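Side-chain contacts in glycerophosphoryl diester phosphodiesterase (Parabacteroides distasonis, PDB 3MZ2), which probably hydrolyses glycerophosphodiesters, the deacylated derivatives of phospholipids, to glycerol phosphate and a free alcohol: residues A[83-86]-A[90-93]; A[211-216]-A[253-258]; A[12-15]-A[19-22]. All blocks are in the same frame, centred on the assembly; numbering follows the deposited sequence.

Interaction 1 of 3, residues A[83-86]-A[90-93]; sequences TLER and GTGK. With SO4 (sulfate ion), chain N.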
# COMPACT_ATOMS: atom_id res chain seq x y z
N THR A 83 -11.97 4.33 4.58
CA THR A 83 -13.32 4.87 4.81
C THR A 83 -13.33 5.55 6.17
O THR A 83 -12.55 5.20 7.06
CB THR A 83 -14.39 3.76 4.72
OG1 THR A 83 -14.22 2.82 5.80
CG2 THR A 83 -14.27 3.03 3.42
N LEU A 84 -14.22 6.52 6.33
CA LEU A 84 -14.33 7.31 7.58
C LEU A 84 -15.00 6.65 8.78
O LEU A 84 -14.75 7.10 9.88
CB LEU A 84 -15.03 8.64 7.28
CG LEU A 84 -14.27 9.62 6.39
CD1 LEU A 84 -15.22 10.70 5.76
CD2 LEU A 84 -13.17 10.22 7.23
N GLU A 85 -15.79 5.57 8.60
CA GLU A 85 -16.66 5.03 9.66
C GLU A 85 -16.01 4.50 10.94
O GLU A 85 -16.56 4.73 12.01
CB GLU A 85 -17.61 3.93 9.15
CG GLU A 85 -18.68 4.43 8.19
CD GLU A 85 -18.22 4.47 6.74
OE1 GLU A 85 -17.04 4.16 6.46
OE2 GLU A 85 -19.05 4.82 5.87
N ARG A 86 -14.88 3.79 10.86
CA ARG A 86 -14.30 3.20 12.07
C ARG A 86 -13.82 4.23 13.12
O ARG A 86 -14.10 4.08 14.30
CB ARG A 86 -13.15 2.22 11.72
CG ARG A 86 -12.61 1.44 12.95
CD ARG A 86 -11.48 0.48 12.57
NE ARG A 86 -10.35 1.20 12.00
CZ ARG A 86 -9.30 1.66 12.69
NH1 ARG A 86 -9.15 1.41 13.99
NH2 ARG A 86 -8.37 2.35 12.04
N GLY A 90 -18.06 10.21 10.34
CA GLY A 90 -18.31 10.46 8.94
C GLY A 90 -18.57 9.18 8.17
O GLY A 90 -18.45 8.08 8.73
N THR A 91 -18.94 9.33 6.89
CA THR A 91 -19.07 8.21 5.96
C THR A 91 -18.41 8.59 4.63
O THR A 91 -18.29 9.78 4.32
CB THR A 91 -20.56 7.83 5.71
OG1 THR A 91 -21.21 8.91 5.05
CG2 THR A 91 -21.27 7.49 7.03
N GLY A 92 -17.97 7.59 3.86
CA GLY A 92 -17.28 7.81 2.59
C GLY A 92 -15.78 7.79 2.78
O GLY A 92 -15.30 7.41 3.85
N LYS A 93 -15.05 8.21 1.73
CA LYS A 93 -13.58 8.26 1.69
C LYS A 93 -13.10 9.62 2.20
O LYS A 93 -13.73 10.65 1.89
CB LYS A 93 -13.11 8.17 0.21
CG LYS A 93 -13.40 6.86 -0.52
CD LYS A 93 -12.69 6.75 -1.87
CE LYS A 93 -13.06 7.89 -2.83
NZ LYS A 93 -12.36 7.77 -4.15
S SO4 N . -14.06 5.94 -6.43
O1 SO4 N . -14.05 5.90 -4.96
O2 SO4 N . -13.25 7.07 -6.93
O3 SO4 N . -13.51 4.66 -6.92
O4 SO4 N . -15.46 6.11 -6.92
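The backbone of G90 lies against the base of the L84 side chain, L84 CB being 3.7 Å from G90 C. A beta carbon on G90 would press tightly on L84 CD1, consistent with a glycine at this place. At T91 the second segment touches two different groups. Its carbonyl faces the isobutyl branch, with T91 O 3.5 Å from L84 CD1, and that oxygen is also bound by the hydroxyl of Y97. On its other flank, the beta carbon of T91 meets the carboxylate of E85, T91 CB to E85 OE2 being 3.4 Å. E85 reaches it because its chain bends at chi2 (86°), folding the carboxylate back across T91. Replacing E85 by an alanine in both subunits would probably uncover T91 CB and leave T83 OG1, hydrogen-bonded to T83 OG1 and E85 OE1 of the second subunit, with just the threonine of these two partners.

G92 supplies the one hydrogen bond that joins the segments. L84 N donates to G92 O at 2.8 Å, with 155° at the hydrogen and the donor almost in line with the carbonyl (179° at the oxygen). The same oxygen lies 3.4 Å from T83 CA in a CA-H...O contact. G92 has a positive phi, and any beta carbon would collide with T91 O, a conformation suited to glycine. K93 turns outward, and its chain bends so that NZ binds sulfate O1 at 2.6 Å, and more weakly O2; K241 and R41 of the second subunit grip the same ion.

Both segments belong to the loop between strand 76-78 and helix 99-102, where L84 packs on F79, V94 and Y97 while T83 and E85 face the second subunit.

Interaction 2 of 3, residues A[211-216]-A[253-258]; sequences PKITPE and RMIIRQ
Q258 N, in the residue whose side chain meets I213, is approached by two carbonyls: it donates to M254 O at 3.0 Å and, weakly, to I255 O at 3.2 Å. M254, a selenomethionine, takes part through its carbonyl. The i-4 bond continues the pattern of helix 245-257, with the weak i-3 bond beside it. Between the segments themselves the evidence is purely apolar, and it converges on a single methyl group. I213 CD1 sits 3.7 Å from Q258 CB, so the methyl meets the aliphatic base of the glutamine chain, the two side chains lying obliquely to each other. The glutamine was modelled in two conformations; the further approach of CD1 to Q258 CG holds for the conformer described, and nothing is inferred from the amide. The firmer evidence comes from the neighbouring turn, where I255 offers three carbons: I213 CD1 is 4.0 Å from I255 CA and 4.1 Å from both I255 CG1 and I255 CG2.

I213 delivers this methyl by an extended chi2 (157°) that carries CD1 away from its own backbone toward the helix. The surroundings are those of the TIM barrel common to this family: helix 245-257 links the parallel strands 231-234 and 262-265 in a beta-alpha-beta crossover, and I255 packs inward on I233 and I263. I213, also resting on I233 and on V260, stands in the loop leading from strand 205-210 into helix 215-226. That helix begins just after T214, whose OG1 caps V217 N from the N-cap position. R218 of the same helix lies against I213 and Q258 alike.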
# COMPACT_ATOMS: atom_id res chain seq x y z
N PRO A 211 6.08 -8.54 13.83
CA PRO A 211 5.11 -8.53 14.90
C PRO A 211 5.38 -9.55 15.98
O PRO A 211 4.64 -9.59 16.96
CB PRO A 211 3.80 -8.83 14.17
CG PRO A 211 4.21 -9.76 13.10
CD PRO A 211 5.55 -9.23 12.63
N LYS A 212 6.44 -10.34 15.83
CA LYS A 212 6.71 -11.42 16.74
C LYS A 212 8.17 -11.81 16.72
O LYS A 212 8.88 -11.65 15.74
CB LYS A 212 5.85 -12.64 16.40
CG LYS A 212 6.23 -13.25 15.08
CD LYS A 212 5.37 -14.49 14.77
CE LYS A 212 5.61 -14.96 13.37
NZ LYS A 212 4.68 -16.09 12.98
N ILE A 213 8.61 -12.39 17.83
CA ILE A 213 9.94 -12.90 17.97
C ILE A 213 9.99 -14.39 17.69
O ILE A 213 9.15 -15.16 18.18
CB ILE A 213 10.49 -12.56 19.38
CG1 ILE A 213 10.71 -11.06 19.52
CG2 ILE A 213 11.81 -13.24 19.67
CD1 ILE A 213 10.70 -10.61 20.94
N THR A 214 10.98 -14.79 16.88
CA THR A 214 11.26 -16.19 16.54
C THR A 214 12.77 -16.31 16.55
O THR A 214 13.47 -15.27 16.51
CB THR A 214 10.75 -16.51 15.15
OG1 THR A 214 11.51 -15.77 14.18
CG2 THR A 214 9.29 -16.08 14.99
N PRO A 215 13.31 -17.54 16.62
CA PRO A 215 14.77 -17.69 16.48
C PRO A 215 15.34 -17.02 15.20
O PRO A 215 16.44 -16.40 15.26
CB PRO A 215 14.95 -19.22 16.48
CG PRO A 215 13.77 -19.70 17.41
CD PRO A 215 12.64 -18.82 16.98
N GLU A 216 14.63 -17.10 14.08
CA GLU A 216 15.07 -16.45 12.83
C GLU A 216 15.17 -14.93 13.00
O GLU A 216 16.13 -14.28 12.54
CB GLU A 216 14.10 -16.73 11.67
CG GLU A 216 14.50 -16.07 10.31
CD GLU A 216 13.35 -15.30 9.62
OE1 GLU A 216 12.34 -15.95 9.26
OE2 GLU A 216 13.46 -14.04 9.44
N ARG A 253 7.10 -7.00 28.58
CA ARG A 253 8.37 -7.33 29.25
C ARG A 253 9.17 -8.43 28.58
O ARG A 253 10.38 -8.31 28.44
CB ARG A 253 8.12 -7.62 30.76
CG ARG A 253 7.79 -6.38 31.57
CD ARG A 253 7.69 -6.72 33.03
NE ARG A 253 6.58 -7.61 33.38
CZ ARG A 253 5.35 -7.21 33.72
NH1 ARG A 253 5.04 -5.88 33.77
NH2 ARG A 253 4.43 -8.13 34.03
N MSE A 254 8.51 -9.49 28.12
CA MSE A 254 9.19 -10.60 27.45
C MSE A 254 9.92 -10.08 26.20
O MSE A 254 11.06 -10.44 25.93
CB MSE A 254 8.19 -11.70 27.12
CG MSE A 254 8.75 -12.82 26.34
SE MSE A 254 7.73 -14.48 26.66
CE MSE A 254 5.91 -13.87 26.11
N ILE A 255 9.27 -9.16 25.46
CA ILE A 255 9.88 -8.60 24.26
C ILE A 255 11.19 -7.90 24.61
O ILE A 255 12.21 -8.13 23.95
CB ILE A 255 8.95 -7.67 23.49
CG1 ILE A 255 7.82 -8.50 22.88
CG2 ILE A 255 9.75 -6.92 22.41
CD1 ILE A 255 6.55 -7.70 22.54
N ILE A 256 11.19 -7.09 25.67
CA ILE A 256 12.41 -6.39 26.08
C ILE A 256 13.48 -7.42 26.56
O ILE A 256 14.67 -7.33 26.21
CB ILE A 256 12.10 -5.29 27.13
CG1 ILE A 256 11.15 -4.22 26.55
CG2 ILE A 256 13.38 -4.63 27.64
CD1 ILE A 256 11.62 -3.58 25.22
N ARG A 257 13.05 -8.43 27.29
CA ARG A 257 13.97 -9.43 27.83
C ARG A 257 14.67 -10.21 26.69
O ARG A 257 15.80 -10.71 26.89
CB ARG A 257 13.24 -10.40 28.76
CG ARG A 257 12.81 -9.84 30.10
CD ARG A 257 12.28 -11.01 30.97
NE ARG A 257 11.57 -10.52 32.17
CZ ARG A 257 10.25 -10.57 32.38
NH1 ARG A 257 9.41 -11.14 31.49
NH2 ARG A 257 9.75 -10.06 33.50
N GLN A 258 13.99 -10.31 25.54
CA GLN A 258 14.53 -10.99 24.36
C GLN A 258 15.55 -10.15 23.57
O GLN A 258 16.16 -10.63 22.59
CB GLN A 258 13.41 -11.43 23.39
CG GLN A 258 12.39 -12.46 23.90
CD GLN A 258 13.01 -13.80 24.26
OE1 GLN A 258 14.19 -13.88 24.60
NE2 GLN A 258 12.19 -14.86 24.21

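Interaction 3 of 3, residues A[12-15]-A[19-22]; sequences LQIS and DLIS
I14 and L20 lie obliquely against one another, the beta-branched side chain applying its CG2 methyl to the helix backbone. I14 CG2 is 3.6 Å from L20 N and 3.8 Å from L20 CB, and it also rests on D19 CB. With CG1 of I14 beside the backbone N (chi1 -67°), CG2 is left anti to that nitrogen and aims at the helix, while the other branch reaches the L20 side chain only at its tip, I14 CD1 coming 4.2 Å from L20 CD1.

Next to this apolar patch, D19 reaches back with its carboxylate to the chain ahead of the helix. There it takes the amide of S15: S15 N donates to D19 OD2 at 2.9 Å, with 162° at the hydrogen. The bond uses the anti lone pair, on the side away from OD1, so the donor approaches from the outer side of the carboxylate. Meanwhile D19 N is held by N16 OD1, so this residue is fixed at both backbone and side chain. Its position in the first turn of a helix would probably favour the negative charge.

The two segments thus join the end of strand 10-12, which pairs with strand 289-291, to helix 17-23; I14 and L20 both continue onto I134, and I14 also touches F23, later in the same helix.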
# COMPACT_ATOMS: atom_id res chain seq x y z
N LEU A 12 11.61 14.12 23.81
CA LEU A 12 12.93 13.78 23.31
C LEU A 12 13.70 15.07 22.95
O LEU A 12 13.12 16.05 22.48
CB LEU A 12 12.82 12.88 22.10
CG LEU A 12 11.97 11.61 22.21
CD1 LEU A 12 11.89 10.88 20.85
CD2 LEU A 12 12.50 10.68 23.32
N GLN A 13 15.00 15.04 23.15
CA GLN A 13 15.87 16.19 22.94
C GLN A 13 16.85 15.91 21.81
O GLN A 13 17.95 15.39 22.04
CB GLN A 13 16.57 16.55 24.24
CG GLN A 13 15.51 16.87 25.31
CD GLN A 13 14.80 18.20 25.04
OE1 GLN A 13 13.71 18.27 24.41
NE2 GLN A 13 15.43 19.27 25.47
N ILE A 14 16.41 16.21 20.59
CA ILE A 14 17.11 15.87 19.36
C ILE A 14 17.15 17.15 18.55
O ILE A 14 16.14 17.57 18.00
CB ILE A 14 16.37 14.70 18.64
CG1 ILE A 14 16.48 13.41 19.49
CG2 ILE A 14 16.95 14.47 17.26
CD1 ILE A 14 15.64 12.28 19.04
N SER A 15 18.30 17.80 18.50
CA SER A 15 18.37 19.15 17.92
C SER A 15 18.66 19.15 16.43
O SER A 15 18.47 20.17 15.79
CB SER A 15 19.46 20.02 18.55
OG SER A 15 19.46 20.00 19.96
N ASP A 19 22.06 14.31 16.00
CA ASP A 19 21.47 13.85 17.26
C ASP A 19 20.50 12.69 17.01
O ASP A 19 20.41 11.76 17.80
CB ASP A 19 20.70 14.96 17.97
CG ASP A 19 21.57 15.94 18.71
OD1 ASP A 19 22.82 15.73 18.85
OD2 ASP A 19 20.95 16.93 19.18
N LEU A 20 19.79 12.74 15.89
CA LEU A 20 18.80 11.73 15.58
C LEU A 20 19.52 10.44 15.26
O LEU A 20 19.13 9.39 15.73
CB LEU A 20 17.87 12.17 14.42
CG LEU A 20 16.77 11.17 14.01
CD1 LEU A 20 15.80 10.83 15.11
CD2 LEU A 20 16.05 11.73 12.75
N ILE A 21 20.59 10.51 14.48
CA ILE A 21 21.40 9.31 14.16
C ILE A 21 21.97 8.73 15.45
O ILE A 21 21.88 7.54 15.72
CB ILE A 21 22.54 9.67 13.16
CG1 ILE A 21 21.96 9.95 11.78
CG2 ILE A 21 23.66 8.58 13.10
CD1 ILE A 21 22.93 10.68 10.84
N SER A 22 22.49 9.60 16.32
CA SER A 22 23.02 9.14 17.59
C SER A 22 21.98 8.43 18.43
O SER A 22 22.24 7.35 19.01
CB SER A 22 23.56 10.31 18.38
OG SER A 22 24.29 9.85 19.50

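How the interactions relate
Interaction 3 is a surface contact, whereas interactions 1 and 2 are partly buried. Interactions 1 and 3 are local closures, a few residues apart in sequence, each relying on one backbone N-H donor: a carbonyl accepts it in 1, a carboxylate in 3. Interaction 2 instead joins two barrel elements 37 residues apart in sequence, by hydrocarbon contact alone. Interaction 1 differs from both in facing the second subunit and a sulfate. No two interactions share a helix or strand, and none touch: nearest atoms are about 14 Å apart for 2 and 3, and about 24 Å for 1 and 3.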